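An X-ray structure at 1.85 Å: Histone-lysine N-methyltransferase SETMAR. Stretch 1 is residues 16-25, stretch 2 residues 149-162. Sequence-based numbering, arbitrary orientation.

Stretch 1, residues 16-25: EVSSSLILRN
Stretch 2 149-162: YEVLPHPPYSPDLL

One face of a helix packs against an extended, proline-rich segment through an apolar seam closed at one end by a two-pronged salt bridge. Residues 16-25 are helical, with i to i+4 bonds such as Leu 21 N to Val 17 O (2.9 Å), and Val 17, Leu 21 and Arg 24 point toward the partner. Residues 150-155 run obliquely, roughly opposite in direction to the helix; 150-151 are strand, 153-156 stay extended (psi from 125° at His 154 to 159° at Pro 156), and 159-161 form a 3-10 segment. The closest pair of CA atoms is Val 17 CA and Pro 153 CA, 6.6 Å apart.

Val 17 (t), compact and branched, sets CG1 3.8 Å from Pro 155 CD and 4.1 Å from Pro 153 CB; the puckered, restricted proline rings offer it apolar CH2 groups. One turn on, Leu 21 (m, t) brings CD2 to 3.8 Å from CD1 of Leu 152 (t, p). Small Ser 18 (m) meets Leu 161 (m, t) by van der Waals contact, OG to CD1 3.7 Å, while that OG hydrogen-bonds just outside the stretches.

Arg 24, t through chi3, reaches Glu 150 (t, t). Arg 24 NH1 donates to Glu 150 OE2 at 2.6 Å and Arg 24 NH2 to Glu 150 OE1 at 2.8 Å, pairing opposite charges edge-on.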

ATOM      1  N   GLU A  16      -6.337  -4.968  18.768  1.00 19.94           N
ATOM      2  CA  GLU A  16      -6.219  -3.645  19.373  1.00 20.96           C
ATOM      3  C   GLU A  16      -6.270  -2.582  18.273  1.00 19.80           C
ATOM      4  O   GLU A  16      -7.114  -1.654  18.311  1.00 18.38           O
ATOM      5  CB  GLU A  16      -4.910  -3.597  20.214  1.00 21.54           C
ATOM      6  CG  GLU A  16      -4.589  -2.310  21.098  1.00 25.67           C
ATOM      7  CD  GLU A  16      -3.123  -2.324  21.775  1.00 27.80           C
ATOM      8  OE1 GLU A  16      -2.131  -2.931  21.251  1.00 35.94           O
ATOM      9  OE2 GLU A  16      -2.939  -1.675  22.858  1.00 32.69           O
ATOM     10  N   VAL A  17      -5.410  -2.740  17.283  1.00 17.72           N
ATOM     11  CA  VAL A  17      -5.360  -1.745  16.156  1.00 18.61           C
ATOM     12  C   VAL A  17      -6.647  -1.692  15.377  1.00 17.88           C
ATOM     13  O   VAL A  17      -7.142  -0.606  15.099  1.00 18.98           O
ATOM     14  CB  VAL A  17      -4.210  -2.045  15.174  1.00 18.18           C
ATOM     15  CG1 VAL A  17      -4.295  -1.112  14.026  1.00 19.12           C
ATOM     16  CG2 VAL A  17      -2.853  -1.872  15.848  1.00 20.08           C
ATOM     17  N   SER A  18      -7.216  -2.853  15.065  1.00 16.12           N
ATOM     18  CA  SER A  18      -8.502  -2.924  14.359  1.00 16.65           C
ATOM     19  C   SER A  18      -9.604  -2.217  15.080  1.00 16.99           C
ATOM     20  O   SER A  18     -10.288  -1.374  14.502  1.00 16.53           O
ATOM     21  CB  SER A  18      -8.904  -4.380  14.073  1.00 16.42           C
ATOM     22  OG  SER A  18      -8.013  -4.888  13.057  1.00 15.71           O
ATOM     23  N   SER A  19      -9.785  -2.580  16.354  1.00 18.55           N
ATOM     24  CA  SER A  19     -10.857  -2.003  17.162  1.00 18.89           C
ATOM     25  C   SER A  19     -10.707  -0.459  17.266  1.00 18.42           C
ATOM     26  O   SER A  19     -11.699   0.305  17.109  1.00 18.62           O
ATOM     27  CB  SER A  19     -10.871  -2.679  18.577  1.00 18.72           C
ATOM     28  OG  SER A  19     -11.767  -1.976  19.481  1.00 19.09           O
ATOM     29  N   SER A  20      -9.484  -0.019  17.477  1.00 20.03           N
ATOM     30  CA  SER A  20      -9.154   1.409  17.659  1.00 19.49           C
ATOM     31  C   SER A  20      -9.400   2.192  16.398  1.00 20.30           C
ATOM     32  O   SER A  20      -9.985   3.293  16.463  1.00 21.27           O
ATOM     33  CB  SER A  20      -7.713   1.558  18.151  1.00 20.64           C
ATOM     34  OG  SER A  20      -7.654   1.154  19.500  1.00 18.09           O
ATOM     35  N   LEU A  21      -9.075   1.597  15.243  1.00 19.72           N
ATOM     36  CA  LEU A  21      -9.270   2.261  13.940  1.00 19.20           C
ATOM     37  C   LEU A  21     -10.714   2.342  13.528  1.00 19.54           C
ATOM     38  O   LEU A  21     -11.144   3.360  12.970  1.00 18.28           O
ATOM     39  CB  LEU A  21      -8.425   1.617  12.798  1.00 17.87           C
ATOM     40  CG  LEU A  21      -6.912   1.856  12.969  1.00 20.37           C
ATOM     41  CD1 LEU A  21      -6.052   1.221  11.850  1.00 17.07           C
ATOM     42  CD2 LEU A  21      -6.544   3.365  13.145  1.00 21.76           C
ATOM     43  N   ILE A  22     -11.482   1.303  13.813  1.00 20.82           N
ATOM     44  CA  ILE A  22     -12.909   1.398  13.562  1.00 21.76           C
ATOM     45  C   ILE A  22     -13.524   2.543  14.385  1.00 20.68           C
ATOM     46  O   ILE A  22     -14.269   3.318  13.818  1.00 19.21           O
ATOM     47  CB  ILE A  22     -13.700   0.106  13.904  1.00 23.15           C
ATOM     48  CG1 ILE A  22     -13.179  -1.056  13.118  1.00 21.97           C
ATOM     49  CG2 ILE A  22     -15.196   0.274  13.557  1.00 24.96           C
ATOM     50  CD1 ILE A  22     -13.749  -2.484  13.688  1.00 22.38           C
ATOM     51  N   LEU A  23     -13.245   2.612  15.685  1.00 19.49           N
ATOM     52  CA  LEU A  23     -13.766   3.699  16.539  1.00 20.24           C
ATOM     53  C   LEU A  23     -13.260   5.072  16.113  1.00 20.80           C
ATOM     54  O   LEU A  23     -14.063   6.034  16.011  1.00 20.86           O
ATOM     55  CB  LEU A  23     -13.461   3.425  17.998  1.00 20.70           C
ATOM     56  CG  LEU A  23     -14.242   2.232  18.600  1.00 21.10           C
ATOM     57  CD1 LEU A  23     -13.421   1.855  19.839  1.00 21.69           C
ATOM     58  CD2 LEU A  23     -15.606   2.831  18.988  1.00 24.76           C
ATOM     59  N   ARG A  24     -11.950   5.162  15.777  1.00 19.45           N
ATOM     60  CA  ARG A  24     -11.430   6.425  15.244  1.00 20.47           C
ATOM     61  C   ARG A  24     -12.220   6.918  14.002  1.00 20.41           C
ATOM     62  O   ARG A  24     -12.628   8.093  13.911  1.00 20.73           O
ATOM     63  CB  ARG A  24      -9.922   6.315  14.915  1.00 18.36           C
ATOM     64  CG  ARG A  24      -9.384   7.669  14.379  1.00 22.47           C
ATOM     65  CD  ARG A  24      -7.848   7.608  14.170  1.00 19.86           C
ATOM     66  NE  ARG A  24      -7.365   8.796  13.467  1.00 18.65           N
ATOM     67  CZ  ARG A  24      -6.111   9.035  13.091  1.00 17.52           C
ATOM     68  NH1 ARG A  24      -5.121   8.175  13.379  1.00 20.75           N
ATOM     69  NH2 ARG A  24      -5.861  10.187  12.423  1.00 18.33           N
ATOM     70  N   ASN A  25     -12.399   6.036  13.028  1.00 19.98           N
ATOM     71  CA  ASN A  25     -13.120   6.438  11.832  1.00 20.92           C
ATOM     72  C   ASN A  25     -14.588   6.783  12.142  1.00 22.50           C
ATOM     73  O   ASN A  25     -15.148   7.677  11.502  1.00 23.62           O
ATOM     74  CB  ASN A  25     -13.072   5.332  10.809  1.00 20.12           C
ATOM     75  CG  ASN A  25     -13.462   5.779   9.447  1.00 21.77           C
ATOM     76  OD1 ASN A  25     -12.797   6.629   8.839  1.00 22.94           O
ATOM     77  ND2 ASN A  25     -14.537   5.176   8.910  1.00 24.15           N
ATOM     78  N   TYR A 149       2.988  14.167   7.187  1.00 15.54           N
ATOM     79  CA  TYR A 149       2.245  12.830   7.152  1.00 15.41           C
ATOM     80  C   TYR A 149       2.113  12.222   8.533  1.00 17.04           C
ATOM     81  O   TYR A 149       3.102  12.038   9.245  1.00 17.07           O
ATOM     82  CB  TYR A 149       2.935  11.807   6.199  1.00 15.99           C
ATOM     83  CG  TYR A 149       2.722  12.022   4.721  1.00 15.06           C
ATOM     84  CD1 TYR A 149       1.962  11.119   3.958  1.00 13.25           C
ATOM     85  CD2 TYR A 149       3.370  13.091   4.031  1.00 15.24           C
ATOM     86  CE1 TYR A 149       1.760  11.312   2.604  1.00 16.99           C
ATOM     87  CE2 TYR A 149       3.160  13.306   2.673  1.00 15.33           C
ATOM     88  CZ  TYR A 149       2.324  12.411   1.963  1.00 14.40           C
ATOM     89  OH  TYR A 149       2.121  12.603   0.630  1.00 13.75           O
ATOM     90  N   GLU A 150       0.868  11.950   8.969  1.00 15.50           N
ATOM     91  CA  GLU A 150       0.677  11.047  10.061  1.00 18.37           C
ATOM     92  C   GLU A 150       0.901   9.596   9.549  1.00 18.85           C
ATOM     93  O   GLU A 150       0.668   9.307   8.374  1.00 20.24           O
ATOM     94  CB  GLU A 150      -0.756  11.206  10.589  1.00 18.97           C
ATOM     95  CG  GLU A 150      -1.030  10.278  11.717  1.00 22.60           C
ATOM     96  CD  GLU A 150      -2.537  10.226  12.122  1.00 22.25           C
ATOM     97  OE1 GLU A 150      -3.333  11.087  11.676  1.00 26.06           O
ATOM     98  OE2 GLU A 150      -2.836   9.256  12.886  1.00 28.96           O
ATOM     99  N   VAL A 151       1.383   8.713  10.430  1.00 16.69           N
ATOM    100  CA  VAL A 151       1.442   7.285  10.056  1.00 17.82           C
ATOM    101  C   VAL A 151       0.386   6.519  10.849  1.00 16.21           C
ATOM    102  O   VAL A 151       0.291   6.640  12.080  1.00 17.71           O
ATOM    103  CB  VAL A 151       2.845   6.676  10.261  1.00 16.88           C
ATOM    104  CG1 VAL A 151       2.847   5.140   9.868  1.00 17.68           C
ATOM    105  CG2 VAL A 151       3.875   7.398   9.305  1.00 17.41           C
ATOM    106  N   LEU A 152      -0.403   5.719  10.120  1.00 15.28           N
ATOM    107  CA  LEU A 152      -1.464   4.939  10.731  1.00 17.95           C
ATOM    108  C   LEU A 152      -0.850   3.697  11.430  1.00 18.32           C
ATOM    109  O   LEU A 152       0.145   3.090  10.912  1.00 18.24           O
ATOM    110  CB  LEU A 152      -2.515   4.600   9.668  1.00 17.77           C
ATOM    111  CG  LEU A 152      -3.946   4.300  10.046  1.00 21.42           C
ATOM    112  CD1 LEU A 152      -4.619   5.535  10.728  1.00 22.62           C
ATOM    113  CD2 LEU A 152      -4.702   3.765   8.803  1.00 19.46           C
ATOM    114  N   PRO A 153      -1.312   3.409  12.663  1.00 19.48           N
ATOM    115  CA  PRO A 153      -0.913   2.207  13.337  1.00 20.25           C
ATOM    116  C   PRO A 153      -1.188   1.012  12.374  1.00 19.42           C
ATOM    117  O   PRO A 153      -2.232   0.974  11.741  1.00 21.60           O
ATOM    118  CB  PRO A 153      -1.915   2.143  14.560  1.00 21.40           C
ATOM    119  CG  PRO A 153      -2.241   3.606  14.795  1.00 21.23           C
ATOM    120  CD  PRO A 153      -2.299   4.199  13.451  1.00 21.24           C
ATOM    121  N   HIS A 154      -0.260   0.086  12.283  1.00 18.69           N
ATOM    122  CA  HIS A 154      -0.470  -1.138  11.459  1.00 19.85           C
ATOM    123  C   HIS A 154       0.142  -2.336  12.180  1.00 19.64           C
ATOM    124  O   HIS A 154       1.294  -2.263  12.602  1.00 19.33           O
ATOM    125  CB  HIS A 154       0.228  -1.025  10.101  1.00 18.97           C
ATOM    126  CG  HIS A 154      -0.163  -2.139   9.171  1.00 18.98           C
ATOM    127  ND1 HIS A 154       0.656  -3.217   8.908  1.00 19.95           N
ATOM    128  CD2 HIS A 154      -1.330  -2.390   8.544  1.00 16.74           C
ATOM    129  CE1 HIS A 154       0.028  -4.050   8.086  1.00 17.56           C
ATOM    130  NE2 HIS A 154      -1.177  -3.575   7.855  1.00 20.84           N
ATOM    131  N   PRO A 155      -0.658  -3.405  12.410  1.00 21.15           N
ATOM    132  CA  PRO A 155      -0.095  -4.541  13.151  1.00 19.72           C
ATOM    133  C   PRO A 155       0.753  -5.463  12.293  1.00 19.99           C
ATOM    134  O   PRO A 155       0.476  -5.631  11.093  1.00 18.50           O
ATOM    135  CB  PRO A 155      -1.355  -5.310  13.640  1.00 20.32           C
ATOM    136  CG  PRO A 155      -2.463  -4.995  12.616  1.00 18.82           C
ATOM    137  CD  PRO A 155      -2.090  -3.560  12.093  1.00 20.28           C
ATOM    138  N   PRO A 156       1.815  -6.047  12.865  1.00 20.62           N
ATOM    139  CA  PRO A 156       2.657  -6.935  12.112  1.00 22.20           C
ATOM    140  C   PRO A 156       1.865  -8.129  11.560  1.00 21.81           C
ATOM    141  O   PRO A 156       0.781  -8.439  12.058  1.00 20.59           O
ATOM    142  CB  PRO A 156       3.731  -7.356  13.150  1.00 23.70           C
ATOM    143  CG  PRO A 156       3.776  -6.103  14.073  1.00 23.07           C
ATOM    144  CD  PRO A 156       2.358  -5.754  14.208  1.00 23.73           C
ATOM    145  N   TYR A 157       2.417  -8.765  10.524  1.00 20.42           N
ATOM    146  CA  TYR A 157       1.843  -9.948   9.917  1.00 20.12           C
ATOM    147  C   TYR A 157       0.426  -9.795   9.477  1.00 19.16           C
ATOM    148  O   TYR A 157      -0.375 -10.704   9.665  1.00 18.20           O
ATOM    149  CB  TYR A 157       2.031 -11.151  10.870  1.00 22.40           C
ATOM    150  CG  TYR A 157       3.480 -11.374  11.166  1.00 25.32           C
ATOM    151  CD1 TYR A 157       4.326 -11.926  10.201  1.00 29.52           C
ATOM    152  CD2 TYR A 157       4.028 -10.986  12.394  1.00 27.22           C
ATOM    153  CE1 TYR A 157       5.692 -12.123  10.471  1.00 33.20           C
ATOM    154  CE2 TYR A 157       5.388 -11.156  12.662  1.00 29.12           C
ATOM    155  CZ  TYR A 157       6.194 -11.735  11.711  1.00 31.85           C
ATOM    156  OH  TYR A 157       7.526 -11.920  11.986  1.00 34.54           O
ATOM    157  N   SER A 158       0.094  -8.624   8.922  1.00 16.41           N
ATOM    158  CA  SER A 158      -1.301  -8.343   8.591  1.00 17.66           C
ATOM    159  C   SER A 158      -1.436  -7.774   7.125  1.00 17.85           C
ATOM    160  O   SER A 158      -1.919  -6.661   6.948  1.00 17.71           O
ATOM    161  CB  SER A 158      -1.856  -7.306   9.624  1.00 16.62           C
ATOM    162  OG  SER A 158      -1.676  -7.771  10.955  1.00 16.89           O
ATOM    163  N   PRO A 159      -1.059  -8.568   6.079  1.00 17.31           N
ATOM    164  CA  PRO A 159      -1.269  -8.139   4.680  1.00 18.21           C
ATOM    165  C   PRO A 159      -2.771  -8.088   4.376  1.00 18.22           C
ATOM    166  O   PRO A 159      -3.195  -7.397   3.483  1.00 18.97           O
ATOM    167  CB  PRO A 159      -0.549  -9.248   3.857  1.00 19.35           C
ATOM    168  CG  PRO A 159      -0.629 -10.507   4.754  1.00 19.04           C
ATOM    169  CD  PRO A 159      -0.433  -9.908   6.155  1.00 18.49           C
ATOM    170  N   ASP A 160      -3.585  -8.751   5.210  1.00 17.26           N
ATOM    171  CA  ASP A 160      -5.040  -8.749   5.002  1.00 17.89           C
ATOM    172  C   ASP A 160      -5.655  -7.410   5.462  1.00 16.85           C
ATOM    173  O   ASP A 160      -6.896  -7.205   5.362  1.00 18.02           O
ATOM    174  CB  ASP A 160      -5.717  -9.922   5.792  1.00 18.31           C
ATOM    175  CG  ASP A 160      -5.336  -9.965   7.270  1.00 19.50           C
ATOM    176  OD1 ASP A 160      -4.296  -9.372   7.652  1.00 19.96           O
ATOM    177  OD2 ASP A 160      -6.079 -10.639   8.077  1.00 18.43           O
ATOM    178  N   LEU A 161      -4.816  -6.581   6.106  1.00 15.97           N
ATOM    179  CA  LEU A 161      -5.241  -5.238   6.566  1.00 16.13           C
ATOM    180  C   LEU A 161      -4.486  -4.129   5.784  1.00 16.03           C
ATOM    181  O   LEU A 161      -4.621  -2.950   6.096  1.00 16.12           O
ATOM    182  CB  LEU A 161      -5.040  -5.060   8.063  1.00 16.50           C
ATOM    183  CG  LEU A 161      -5.857  -6.057   8.931  1.00 18.53           C
ATOM    184  CD1 LEU A 161      -5.538  -5.743  10.441  1.00 17.58           C
ATOM    185  CD2 LEU A 161      -7.368  -6.073   8.642  1.00 22.40           C
ATOM    186  N   LEU A 162      -3.761  -4.524   4.743  1.00 15.41           N
ATOM    187  CA  LEU A 162      -2.880  -3.603   4.000  1.00 16.31           C
ATOM    188  C   LEU A 162      -3.530  -3.521   2.613  1.00 14.89           C
ATOM    189  O   LEU A 162      -3.435  -4.456   1.865  1.00 18.14           O
ATOM    190  CB  LEU A 162      -1.458  -4.238   3.926  1.00 17.48           C
ATOM    191  CG  LEU A 162      -0.313  -3.399   3.404  1.00 18.81           C
ATOM    192  CD1 LEU A 162      -0.058  -2.123   4.274  1.00 18.99           C
ATOM    193  CD2 LEU A 162       0.960  -4.295   3.296  1.00 18.18           C
TER